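Local coordinates for protein Ves (Pseudomonas fluorescens, PDB 5V00) that is a bicupin, HutD, involved in histidine utilization in Pseudomonas, its precise molecular role remaining unknown, at residues 13-18 and 163-168; 70-75 and 90-95; 148-153 and 181-186; 154-159 and 176-181. All coordinates share one frame; numbering follows the deposited sequence.

Interaction 1: 13-18 and 163-168; sequences VWRAVD and HHDCLQ
Strand 10-14 is an outermost strand, within this chain, of a five-stranded antiparallel cupin sheet, and its end, Val13 and Trp14, pairs with Leu167 and Cys166 of strand 166-170. Two backbone bonds join Trp14 and Cys166, the straighter running from Trp14 N to Cys166 O (2.8 Å, 173°). The contact is densest in polar bonds at Asp165, a buried residue. Its OD1 takes Ala16 N at 2.8 Å on the anti lone pair, while OD2 meets Arg15 NH1 at 2.9 Å in a salt bridge. The two flat groups stand nearly perpendicular, 85° apart, so that OD2 lies in the guanidinium plane but is approached from above the carboxylate plane. Gly162 N also binds OD2, and Lys160 O shares Arg15 NH1. An alanine in place of Asp165 would probably loosen the chain at Ala16 and cost Arg15 this salt bridge. Looser ground lies beyond, where a water joins Asp165 OD1 (2.7 Å) to the N of exposed Val17. On the opposite sheet face from Val13 and Leu167, the Trp14 indole offers NE1 to Gln168 OE1 (2.8 Å), an oxygen also bound by Thr35. The carboxylate of Asp165 would be expected to offset the arginine's charge; together with Lys160 O it holds the guanidinium whose NE meets Ala38 O of the second subunit.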
loop_
_atom_site.group_PDB
_atom_site.type_symbol
_atom_site.label_atom_id
_atom_site.label_comp_id
_atom_site.label_asym_id
_atom_site.label_seq_id
_atom_site.Cartn_x
_atom_site.Cartn_y
_atom_site.Cartn_z
ATOM N N VAL B 13 -0.651 -8.051 -0.163
ATOM C CA VAL B 13 0.666 -8.334 -0.692
ATOM C C VAL B 13 1.142 -7.036 -1.386
ATOM O O VAL B 13 0.451 -6.503 -2.283
ATOM C CB VAL B 13 0.740 -9.529 -1.649
ATOM C CG1 VAL B 13 2.148 -9.749 -2.166
ATOM C CG2 VAL B 13 0.158 -10.779 -0.986
ATOM N N TRP B 14 2.271 -6.476 -0.923
ATOM C CA TRP B 14 2.877 -5.264 -1.483
ATOM C C TRP B 14 3.947 -5.800 -2.439
ATOM O O TRP B 14 4.937 -6.500 -2.001
ATOM C CB TRP B 14 3.482 -4.395 -0.373
ATOM C CG TRP B 14 2.588 -4.106 0.781
ATOM C CD1 TRP B 14 2.665 -4.546 2.072
ATOM C CD2 TRP B 14 1.370 -3.402 0.694
ATOM N NE1 TRP B 14 1.623 -4.082 2.816
ATOM C CE2 TRP B 14 0.780 -3.405 1.974
ATOM C CE3 TRP B 14 0.670 -2.853 -0.372
ATOM C CZ2 TRP B 14 -0.456 -2.842 2.237
ATOM C CZ3 TRP B 14 -0.582 -2.275 -0.106
ATOM C CH2 TRP B 14 -1.125 -2.281 1.208
ATOM N N ARG B 15 3.815 -5.532 -3.733
ATOM C CA ARG B 15 4.798 -5.993 -4.676
ATOM C C ARG B 15 5.844 -4.904 -4.919
ATOM O O ARG B 15 5.537 -3.721 -5.125
ATOM C CB ARG B 15 4.231 -6.459 -6.002
ATOM C CG ARG B 15 3.218 -7.574 -5.927
ATOM C CD ARG B 15 3.933 -8.908 -5.518
ATOM N NE ARG B 15 2.976 -9.945 -5.505
ATOM C CZ ARG B 15 3.264 -11.235 -5.235
ATOM N NH1 ARG B 15 4.543 -11.554 -5.025
ATOM N NH2 ARG B 15 2.324 -12.111 -5.128
ATOM N N ALA B 16 7.096 -5.289 -4.921
ATOM C CA ALA B 16 8.160 -4.294 -4.977
ATOM C C ALA B 16 8.157 -3.528 -6.328
ATOM O O ALA B 16 8.607 -2.361 -6.422
ATOM C CB ALA B 16 9.550 -4.957 -4.781
ATOM N N VAL B 17 7.694 -4.182 -7.338
ATOM C CA VAL B 17 7.554 -3.467 -8.656
ATOM C C VAL B 17 6.635 -2.269 -8.572
ATOM O O VAL B 17 6.845 -1.296 -9.363
ATOM C CB VAL B 17 7.235 -4.369 -9.864
ATOM C CG1 VAL B 17 8.300 -5.349 -10.105
ATOM C CG2 VAL B 17 5.986 -5.083 -9.737
ATOM N N ASP B 18 5.722 -2.214 -7.609
ATOM C CA ASP B 18 4.859 -1.069 -7.380
ATOM C C ASP B 18 5.372 -0.002 -6.473
ATOM O O ASP B 18 4.732 1.051 -6.276
ATOM C CB ASP B 18 3.488 -1.557 -6.895
ATOM C CG ASP B 18 2.852 -2.524 -7.884
ATOM O OD1 ASP B 18 2.843 -2.270 -9.135
ATOM O OD2 ASP B 18 2.287 -3.584 -7.464
ATOM N N HIS B 163 11.749 -11.137 -4.524
ATOM C CA HIS B 163 12.672 -10.242 -3.834
ATOM C C HIS B 163 12.051 -8.914 -3.476
ATOM O O HIS B 163 11.541 -8.198 -4.366
ATOM C CB HIS B 163 13.975 -9.940 -4.642
ATOM C CG HIS B 163 15.008 -10.986 -4.531
ATOM N ND1 HIS B 163 16.012 -10.925 -3.587
ATOM C CD2 HIS B 163 15.185 -12.145 -5.207
ATOM C CE1 HIS B 163 16.790 -11.994 -3.728
ATOM N NE2 HIS B 163 16.288 -12.768 -4.665
ATOM N N HIS B 164 11.976 -8.610 -2.204
ATOM C CA HIS B 164 11.518 -7.346 -1.624
ATOM C C HIS B 164 10.019 -7.125 -1.688
ATOM O O HIS B 164 9.556 -6.076 -1.268
ATOM C CB HIS B 164 12.235 -6.129 -2.167
ATOM C CG HIS B 164 13.722 -6.279 -2.122
ATOM N ND1 HIS B 164 14.565 -5.431 -2.829
ATOM C CD2 HIS B 164 14.512 -7.150 -1.443
ATOM C CE1 HIS B 164 15.823 -5.779 -2.566
ATOM N NE2 HIS B 164 15.828 -6.813 -1.728
ATOM N N ASP B 165 9.291 -8.189 -2.035
ATOM C CA ASP B 165 7.843 -8.187 -1.882
ATOM C C ASP B 165 7.530 -8.389 -0.386
ATOM O O ASP B 165 8.372 -8.973 0.353
ATOM C CB ASP B 165 7.201 -9.321 -2.696
ATOM C CG ASP B 165 7.312 -9.171 -4.208
ATOM O OD1 ASP B 165 7.562 -8.038 -4.721
ATOM O OD2 ASP B 165 7.125 -10.205 -4.894
ATOM N N CYS B 166 6.386 -7.898 0.079
ATOM C CA CYS B 166 6.023 -7.971 1.502
ATOM C C CYS B 166 4.573 -8.347 1.701
ATOM O O CYS B 166 3.718 -7.714 1.124
ATOM C CB CYS B 166 6.247 -6.577 2.108
ATOM S SG CYS B 166 6.050 -6.420 3.870
ATOM N N LEU B 167 4.298 -9.375 2.512
ATOM C CA LEU B 167 2.969 -9.748 2.892
ATOM C C LEU B 167 2.644 -9.086 4.194
ATOM O O LEU B 167 3.518 -8.928 5.080
ATOM C CB LEU B 167 2.908 -11.252 3.024
ATOM C CG LEU B 167 1.537 -11.786 3.376
ATOM C CD1 LEU B 167 1.189 -13.024 2.596
ATOM C CD2 LEU B 167 1.377 -11.986 4.861
ATOM N N GLN B 168 1.410 -8.597 4.336
ATOM C CA GLN B 168 0.918 -7.952 5.543
ATOM C C GLN B 168 -0.415 -8.564 5.973
ATOM O O GLN B 168 -1.341 -8.674 5.158
ATOM C CB GLN B 168 0.710 -6.482 5.342
ATOM C CG GLN B 168 0.155 -5.724 6.526
ATOM C CD GLN B 168 0.230 -4.188 6.378
ATOM O OE1 GLN B 168 0.930 -3.665 5.522
ATOM N NE2 GLN B 168 -0.356 -3.489 7.343
HETATM O O HOH W 1 7.583 -7.196 -7.324
#

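Interaction 2: 70-75 and 90-95; sequences ITVIQG and LLPLQP
A type II beta turn, Leu91 to Gln94, is set against strand 67-74 in a protein built of two cupin domains. At its centre Leu93 N donates to Val72 O at 2.8 Å, nearly straight at 166° and in the carbonyl plane. Val72 points toward the turn with its two methyls divided: CG1, anti to the backbone N, lies over Pro92 CA, and CG2 meets Leu90 CB at 4.0 Å. Thr71 splits its branches likewise. Its CG2 presses on Leu93 CA at 3.4 Å, tighter than ordinary van der Waals contact, whereas OG1 runs alongside Pro95. Leu93, at positive phi, starts away from the strand, yet its chain swings back to set CD2 at 4.1 Å from Ile73 CG2. The Ile70 and Leu90 side chains cross at about a right angle, CD1 to CD2 4.0 Å. A single water completes the join, accepting from Val72 N at 2.8 Å and donating to Leu91 O and Gln94 O. Within the turn, Gln94 NE2 bends back to bind Pro92 O. Farther out, a classic bulge sets Ile73 and Gln74 together against Arg114 of strand 113-120, and Trp131 of strand 125-132 packs on Ile73, Leu93 and Pro95. A glycine in place of Thr71 would probably loosen the seat of the turn and cost the Trp131 indole an acceptor, for Trp131 NE1 is hydrogen-bonded to Thr71 OG1.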
loop_
_atom_site.group_PDB
_atom_site.type_symbol
_atom_site.label_atom_id
_atom_site.label_comp_id
_atom_site.label_asym_id
_atom_site.label_seq_id
_atom_site.Cartn_x
_atom_site.Cartn_y
_atom_site.Cartn_z
ATOM N N ILE B 70 17.387 -1.244 11.352
ATOM C CA ILE B 70 17.743 -1.230 9.950
ATOM C C ILE B 70 18.589 -2.466 9.596
ATOM O O ILE B 70 19.232 -3.038 10.461
ATOM C CB ILE B 70 18.486 0.074 9.523
ATOM C CG1 ILE B 70 19.908 0.103 10.037
ATOM C CG2 ILE B 70 17.731 1.332 10.006
ATOM C CD1 ILE B 70 20.650 1.331 9.588
ATOM N N THR B 71 18.514 -2.905 8.352
ATOM C CA THR B 71 19.221 -4.053 7.883
ATOM C C THR B 71 19.721 -3.868 6.484
ATOM O O THR B 71 18.956 -3.557 5.557
ATOM C CB THR B 71 18.365 -5.323 7.893
ATOM O OG1 THR B 71 17.719 -5.479 9.129
ATOM C CG2 THR B 71 19.202 -6.544 7.617
ATOM N N VAL B 72 21.017 -4.053 6.221
ATOM C CA VAL B 72 21.497 -4.022 4.840
ATOM C C VAL B 72 20.931 -5.163 4.038
ATOM O O VAL B 72 21.015 -6.305 4.471
ATOM C CB VAL B 72 23.068 -4.110 4.757
ATOM C CG1 VAL B 72 23.538 -4.322 3.333
ATOM C CG2 VAL B 72 23.658 -2.863 5.425
ATOM N N ILE B 73 20.310 -4.863 2.896
ATOM C CA ILE B 73 19.759 -5.875 2.032
ATOM C C ILE B 73 20.336 -5.954 0.615
ATOM O O ILE B 73 20.130 -6.966 -0.090
ATOM C CB ILE B 73 18.200 -5.876 1.947
ATOM C CG1 ILE B 73 17.725 -4.576 1.305
ATOM C CG2 ILE B 73 17.585 -6.071 3.320
ATOM C CD1 ILE B 73 16.250 -4.473 1.071
ATOM N N GLN B 74 21.088 -4.945 0.216
ATOM C CA GLN B 74 21.812 -5.035 -1.027
ATOM C C GLN B 74 23.087 -4.232 -0.864
ATOM O O GLN B 74 23.114 -3.192 -0.195
ATOM C CB GLN B 74 21.001 -4.404 -2.169
ATOM C CG GLN B 74 21.454 -4.791 -3.555
ATOM C CD GLN B 74 20.397 -4.328 -4.579
ATOM O OE1 GLN B 74 19.247 -4.799 -4.567
ATOM N NE2 GLN B 74 20.741 -3.330 -5.350
ATOM N N GLY B 75 24.099 -4.750 -1.529
ATOM C CA GLY B 75 25.451 -4.222 -1.353
ATOM C C GLY B 75 26.177 -4.945 -0.228
ATOM O O GLY B 75 25.642 -5.748 0.496
ATOM N N LEU B 90 27.980 -2.841 9.434
ATOM C CA LEU B 90 26.720 -3.550 9.091
ATOM C C LEU B 90 26.918 -4.362 7.909
ATOM O O LEU B 90 27.110 -3.867 6.771
ATOM C CB LEU B 90 25.561 -2.511 8.924
ATOM C CG LEU B 90 24.982 -2.013 10.235
ATOM C CD1 LEU B 90 25.849 -1.238 11.124
ATOM C CD2 LEU B 90 23.800 -1.108 9.915
ATOM N N LEU B 91 26.855 -5.675 8.089
ATOM C CA LEU B 91 26.959 -6.622 7.023
ATOM C C LEU B 91 25.557 -6.993 6.488
ATOM O O LEU B 91 24.565 -6.746 7.206
ATOM C CB LEU B 91 27.633 -7.911 7.533
ATOM C CG LEU B 91 29.190 -7.810 7.686
ATOM C CD1 LEU B 91 29.687 -9.070 8.369
ATOM C CD2 LEU B 91 29.897 -7.724 6.373
ATOM N N PRO B 92 25.517 -7.565 5.325
ATOM C CA PRO B 92 24.185 -7.932 4.796
ATOM C C PRO B 92 23.390 -8.792 5.710
ATOM O O PRO B 92 23.913 -9.787 6.260
ATOM C CB PRO B 92 24.524 -8.674 3.508
ATOM C CG PRO B 92 25.822 -8.050 3.040
ATOM C CD PRO B 92 26.559 -7.821 4.325
ATOM N N LEU B 93 22.120 -8.440 5.913
ATOM C CA LEU B 93 21.156 -9.209 6.699
ATOM C C LEU B 93 21.400 -9.236 8.157
ATOM O O LEU B 93 20.816 -10.046 8.885
ATOM C CB LEU B 93 20.864 -10.603 6.134
ATOM C CG LEU B 93 20.512 -10.624 4.623
ATOM C CD1 LEU B 93 20.173 -12.020 4.078
ATOM C CD2 LEU B 93 19.331 -9.708 4.233
ATOM N N GLN B 94 22.249 -8.309 8.661
ATOM C CA GLN B 94 22.470 -8.214 10.094
ATOM C C GLN B 94 21.703 -7.040 10.677
ATOM O O GLN B 94 22.017 -5.849 10.421
ATOM C CB GLN B 94 23.984 -8.003 10.359
ATOM C CG GLN B 94 24.806 -9.092 9.763
ATOM C CD GLN B 94 24.298 -10.477 10.045
ATOM O OE1 GLN B 94 24.206 -10.877 11.213
ATOM N NE2 GLN B 94 23.983 -11.228 8.987
ATOM N N PRO B 95 20.573 -7.322 11.384
ATOM C CA PRO B 95 19.799 -6.216 11.860
ATOM C C PRO B 95 20.493 -5.362 12.922
ATOM O O PRO B 95 21.287 -5.881 13.702
ATOM C CB PRO B 95 18.536 -6.900 12.434
ATOM C CG PRO B 95 19.070 -8.182 12.897
ATOM C CD PRO B 95 20.070 -8.610 11.884
HETATM O O HOH W 2 22.951 -4.726 8.113
#

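Interaction 3: 148-153 and 181-186; sequences FSVADE and TGRCCL
Phe148 and Cys185 form an antiparallel hydrogen-bonded pair at the end of strand 144-149: Phe148 N to Cys185 O and Cys185 N to Phe148 O are both 2.9 Å. Phe148 CG and Cys185 SG both stand anti to the backbone N, and the two side chains lie on one face of the sheet, where the phenyl ring goes on to stack with Phe116. Cys184, on the other face with Ser149, instead tucks SG between its N and carbonyl carbon (chi1 65°), and its CB sits only 3.1 Å from Phe148 O. Past the strand, Val150 N donates to Arg183 O at 3.0 Å. The Val150 and Arg183 side chains run alongside each other in the same sense, and CG2 of the valine, wedged between its two backbone branches, touches Arg183 CG at 3.4 Å. Arg183 then bends at chi2 (96°), which carries its guanidinium away to Val132 O, bound by NH1, with Leu93 packing on the arginine chain. Ser149 turns OG anti to its own N, where it accepts from Ala151 N at 3.1 Å in an ST turn where the chain leaves the strand. A side chain at Gly182 would crowd Glu153 O. Farther along, a water donates to Glu153 O and, weakly, to Thr181 O. The pairing thus passes from direct backbone bonds to a water-mediated link, while the apolar stem of Arg183 packs and its NH1 is bonded to Val132 O.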
loop_
_atom_site.group_PDB
_atom_site.type_symbol
_atom_site.label_atom_id
_atom_site.label_comp_id
_atom_site.label_asym_id
_atom_site.label_seq_id
_atom_site.Cartn_x
_atom_site.Cartn_y
_atom_site.Cartn_z
ATOM N N PHE B 148 8.728 -9.864 4.924
ATOM C CA PHE B 148 9.484 -9.183 3.858
ATOM C C PHE B 148 10.509 -10.131 3.282
ATOM O O PHE B 148 11.399 -10.606 3.999
ATOM C CB PHE B 148 10.205 -7.965 4.444
ATOM C CG PHE B 148 11.077 -7.223 3.469
ATOM C CD1 PHE B 148 10.510 -6.367 2.535
ATOM C CD2 PHE B 148 12.460 -7.354 3.508
ATOM C CE1 PHE B 148 11.283 -5.714 1.615
ATOM C CE2 PHE B 148 13.251 -6.761 2.571
ATOM C CZ PHE B 148 12.691 -5.850 1.661
ATOM N N SER B 149 10.381 -10.461 2.007
ATOM C CA SER B 149 11.236 -11.420 1.311
ATOM C C SER B 149 12.588 -10.879 0.840
ATOM O O SER B 149 12.619 -9.768 0.263
ATOM C CB SER B 149 10.498 -11.942 0.065
ATOM O OG SER B 149 11.346 -12.749 -0.707
ATOM N N VAL B 150 13.661 -11.658 1.031
ATOM C CA VAL B 150 14.922 -11.365 0.380
ATOM C C VAL B 150 15.327 -12.550 -0.483
ATOM O O VAL B 150 16.503 -12.838 -0.615
ATOM C CB VAL B 150 16.021 -10.902 1.377
ATOM C CG1 VAL B 150 15.651 -9.571 2.040
ATOM C CG2 VAL B 150 16.296 -11.957 2.414
ATOM N N ALA B 151 14.347 -13.259 -1.034
ATOM C CA ALA B 151 14.633 -14.468 -1.830
ATOM C C ALA B 151 13.744 -14.498 -3.036
ATOM O O ALA B 151 12.709 -13.785 -3.096
ATOM C CB ALA B 151 14.424 -15.725 -1.027
ATOM N N ASP B 152 14.105 -15.345 -4.008
ATOM C CA ASP B 152 13.241 -15.428 -5.184
ATOM C C ASP B 152 11.835 -15.919 -4.895
ATOM O O ASP B 152 10.878 -15.586 -5.606
ATOM C CB ASP B 152 13.859 -16.356 -6.226
ATOM C CG ASP B 152 15.056 -15.744 -6.926
ATOM O OD1 ASP B 152 15.283 -14.544 -6.905
ATOM O OD2 ASP B 152 15.779 -16.524 -7.539
ATOM N N GLU B 153 11.690 -16.778 -3.887
ATOM C CA GLU B 153 10.387 -17.286 -3.523
ATOM C C GLU B 153 10.288 -17.551 -1.997
ATOM O O GLU B 153 10.906 -18.469 -1.468
ATOM C CB GLU B 153 10.067 -18.573 -4.263
ATOM C CG GLU B 153 8.663 -19.034 -4.059
ATOM C CD GLU B 153 8.275 -20.250 -4.887
ATOM O OE1 GLU B 153 8.365 -21.353 -4.357
ATOM O OE2 GLU B 153 7.895 -20.063 -6.035
ATOM N N THR B 181 8.210 -20.296 4.438
ATOM C CA THR B 181 9.395 -20.975 3.886
ATOM C C THR B 181 10.193 -20.019 3.078
ATOM O O THR B 181 9.633 -19.333 2.166
ATOM C CB THR B 181 8.969 -22.202 2.997
ATOM O OG1 THR B 181 8.248 -23.148 3.822
ATOM C CG2 THR B 181 10.201 -22.842 2.407
ATOM N N GLY B 182 11.459 -19.872 3.433
ATOM C CA GLY B 182 12.451 -19.032 2.732
ATOM C C GLY B 182 13.040 -17.873 3.495
ATOM O O GLY B 182 12.641 -17.604 4.630
ATOM N N ARG B 183 13.976 -17.170 2.898
ATOM C CA ARG B 183 14.722 -16.163 3.597
ATOM C C ARG B 183 13.951 -14.851 3.647
ATOM O O ARG B 183 13.646 -14.254 2.559
ATOM C CB ARG B 183 16.056 -15.956 2.944
ATOM C CG ARG B 183 17.018 -15.063 3.721
ATOM C CD ARG B 183 17.934 -15.889 4.542
ATOM N NE ARG B 183 19.051 -15.239 5.266
ATOM C CZ ARG B 183 19.008 -14.800 6.574
ATOM N NH1 ARG B 183 17.887 -14.772 7.383
ATOM N NH2 ARG B 183 20.132 -14.298 7.097
ATOM N N CYS B 184 13.622 -14.392 4.819
ATOM C CA CYS B 184 12.757 -13.231 4.972
ATOM C C CYS B 184 12.870 -12.644 6.372
ATOM O O CYS B 184 13.485 -13.237 7.278
ATOM C CB CYS B 184 11.308 -13.650 4.696
ATOM S SG CYS B 184 10.619 -14.842 5.892
ATOM N N CYS B 185 12.272 -11.482 6.571
ATOM C CA CYS B 185 12.185 -10.815 7.843
ATOM C C CYS B 185 10.747 -10.834 8.344
ATOM O O CYS B 185 9.795 -10.538 7.578
ATOM C CB CYS B 185 12.701 -9.369 7.765
ATOM S SG CYS B 185 12.840 -8.547 9.376
ATOM N N LEU B 186 10.564 -11.279 9.552
ATOM C CA LEU B 186 9.268 -11.363 10.237
ATOM C C LEU B 186 9.112 -10.188 11.183
ATOM O O LEU B 186 9.926 -10.023 12.097
ATOM C CB LEU B 186 9.128 -12.662 11.061
ATOM C CG LEU B 186 9.303 -13.962 10.291
ATOM C CD1 LEU B 186 9.203 -15.106 11.257
ATOM C CD2 LEU B 186 8.384 -14.110 9.086
HETATM O O HOH W 3 10.511 -20.857 -0.344
#

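Interaction 4: 154-159 and 176-181; sequences VKVLGE and LDISVT
Three valines from two strands interleave along one side of an antiparallel pairing. Val156 and Val180 extend in parallel from their neighbouring strands, with Val156 CG2 at 3.8 Å from Val180 CG2. The Val156 methyl owes this place to its torsion: CG1 sits between N and the carbonyl carbon (chi1 50°), which puts CG2 anti to N. The same CG2 reaches Ile178 CG2 at 3.9 Å, so that one methyl bridges two residues of strand 176-181. Val154 comes at Val180 differently, crossing it obliquely, with CG1 of each, both anti to their own N, meeting at 3.8 Å. On the other side of the sheet Lys155 and Thr181 stand opposite each other, and the lysine chain leads its amine away from the strand. These two residues carry the direct backbone bonds: Lys155 N to Thr181 O and Thr181 N to Lys155 O, each 2.9 Å, the first more bent at 149°. Val156 then enters a type I' turn to Glu159, and the direct pairing gives way to a water that accepts from Leu157 N and donates to Ser179 O at 2.7 Å. Leu157 still leans its CD1 toward Ile178 CG1. In the four-stranded sheet, strand 154-156 lies between 176-181 and 159-161, while 135-140 flanks 176-181 on its far side, with Arg137 forming a salt bridge to Asp177. The valine face turns to the five-stranded sheet, where Val156 rests on Leu167 and Val154 on Ser149.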
loop_
_atom_site.group_PDB
_atom_site.type_symbol
_atom_site.label_atom_id
_atom_site.label_comp_id
_atom_site.label_asym_id
_atom_site.label_seq_id
_atom_site.Cartn_x
_atom_site.Cartn_y
_atom_site.Cartn_z
ATOM N N VAL B 154 9.551 -16.713 -1.302
ATOM C CA VAL B 154 9.165 -16.999 0.089
ATOM C C VAL B 154 7.663 -17.351 0.055
ATOM O O VAL B 154 6.801 -16.617 -0.529
ATOM C CB VAL B 154 9.400 -15.765 0.935
ATOM C CG1 VAL B 154 8.743 -15.935 2.290
ATOM C CG2 VAL B 154 10.910 -15.517 1.037
ATOM N N LYS B 155 7.336 -18.513 0.586
ATOM C CA LYS B 155 5.957 -18.993 0.671
ATOM C C LYS B 155 5.352 -18.725 2.011
ATOM O O LYS B 155 5.944 -19.089 3.025
ATOM C CB LYS B 155 5.924 -20.512 0.421
ATOM C CG LYS B 155 6.438 -20.936 -0.966
ATOM C CD LYS B 155 6.476 -22.460 -1.103
ATOM C CE LYS B 155 5.271 -23.022 -1.747
ATOM N NZ LYS B 155 5.069 -24.465 -1.354
ATOM N N VAL B 156 4.184 -18.107 2.029
ATOM C CA VAL B 156 3.530 -17.736 3.258
ATOM C C VAL B 156 2.066 -17.471 2.975
ATOM O O VAL B 156 1.711 -16.705 2.053
ATOM C CB VAL B 156 4.187 -16.538 3.970
ATOM C CG1 VAL B 156 4.395 -15.361 3.006
ATOM C CG2 VAL B 156 3.430 -16.157 5.230
ATOM N N LEU B 157 1.211 -18.156 3.728
ATOM C CA LEU B 157 -0.240 -17.968 3.668
ATOM C C LEU B 157 -0.807 -18.095 2.275
ATOM O O LEU B 157 -1.691 -17.356 1.897
ATOM C CB LEU B 157 -0.627 -16.670 4.335
ATOM C CG LEU B 157 -0.492 -16.628 5.850
ATOM C CD1 LEU B 157 -0.469 -15.264 6.461
ATOM C CD2 LEU B 157 -1.538 -17.540 6.521
ATOM N N GLY B 158 -0.282 -19.006 1.484
ATOM C CA GLY B 158 -0.725 -19.279 0.162
ATOM C C GLY B 158 -0.217 -18.361 -0.908
ATOM O O GLY B 158 -0.595 -18.525 -2.067
ATOM N N GLU B 159 0.659 -17.399 -0.547
ATOM C CA GLU B 159 1.232 -16.437 -1.468
ATOM C C GLU B 159 2.693 -16.771 -1.667
ATOM O O GLU B 159 3.331 -17.519 -0.862
ATOM C CB GLU B 159 1.041 -15.040 -0.933
ATOM C CG GLU B 159 -0.370 -14.627 -0.669
ATOM C CD GLU B 159 -1.291 -14.644 -1.895
ATOM O OE1 GLU B 159 -0.825 -14.630 -3.015
ATOM O OE2 GLU B 159 -2.509 -14.675 -1.624
ATOM N N LEU B 176 -2.911 -16.361 15.508
ATOM C CA LEU B 176 -2.631 -16.712 14.133
ATOM C C LEU B 176 -1.600 -17.770 14.070
ATOM O O LEU B 176 -0.644 -17.702 14.803
ATOM C CB LEU B 176 -2.069 -15.485 13.446
ATOM C CG LEU B 176 -3.015 -14.562 12.770
ATOM C CD1 LEU B 176 -2.215 -13.321 12.452
ATOM C CD2 LEU B 176 -3.451 -15.264 11.480
ATOM N N ASP B 177 -1.726 -18.773 13.201
ATOM C CA ASP B 177 -0.717 -19.840 13.026
ATOM C C ASP B 177 -0.168 -19.733 11.662
ATOM O O ASP B 177 -0.913 -19.970 10.683
ATOM C CB ASP B 177 -1.469 -21.189 13.166
ATOM C CG ASP B 177 -0.650 -22.407 12.916
ATOM O OD1 ASP B 177 0.543 -22.436 12.549
ATOM O OD2 ASP B 177 -1.301 -23.470 13.153
ATOM N N ILE B 178 1.058 -19.327 11.540
ATOM C CA ILE B 178 1.653 -18.899 10.274
ATOM C C ILE B 178 2.897 -19.740 10.008
ATOM O O ILE B 178 3.824 -19.795 10.784
ATOM C CB ILE B 178 2.002 -17.376 10.244
ATOM C CG1 ILE B 178 0.728 -16.563 10.444
ATOM C CG2 ILE B 178 2.709 -17.065 8.928
ATOM C CD1 ILE B 178 0.987 -15.083 10.600
ATOM N N SER B 179 2.911 -20.393 8.837
ATOM C CA SER B 179 4.096 -21.062 8.362
ATOM C C SER B 179 4.740 -20.239 7.274
ATOM O O SER B 179 4.034 -19.672 6.411
ATOM C CB SER B 179 3.719 -22.436 7.787
ATOM O OG SER B 179 3.208 -23.352 8.814
ATOM N N VAL B 180 6.071 -20.192 7.255
ATOM C CA VAL B 180 6.787 -19.466 6.247
ATOM C C VAL B 180 7.947 -20.309 5.744
ATOM O O VAL B 180 8.587 -20.985 6.536
ATOM C CB VAL B 180 7.380 -18.157 6.804
ATOM C CG1 VAL B 180 8.043 -17.369 5.729
ATOM C CG2 VAL B 180 6.326 -17.330 7.460
ATOM N N THR B 181 8.210 -20.296 4.438
ATOM C CA THR B 181 9.395 -20.975 3.886
ATOM C C THR B 181 10.193 -20.019 3.078
ATOM O O THR B 181 9.633 -19.333 2.166
ATOM C CB THR B 181 8.969 -22.202 2.997
ATOM O OG1 THR B 181 8.248 -23.148 3.822
ATOM C CG2 THR B 181 10.201 -22.842 2.407
HETATM O O HOH W 4 1.422 -20.080 5.846
#

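How the interactions relate
From the N terminus, segment 13-18 finds its partner only near the end of the chain, so interaction 1 closes a loop of 144 residues. Interaction 2 closes a short loop well within it, before interactions 3 and 4 begin. Those two are concentric: 154-159 with 176-181 lies inside 148-153 with 181-186, and Thr181 belongs to both. Each crosses interaction 1, because 163-168 falls between their segments. Interactions 1 and 3 share the five-stranded sheet, joined through His164 N and Ser149 O. Leu167 packs on the turn of interaction 4, while Leu93 and Ile73 of interaction 2 touch Arg183, Val150 and Phe148, tying the two halves together.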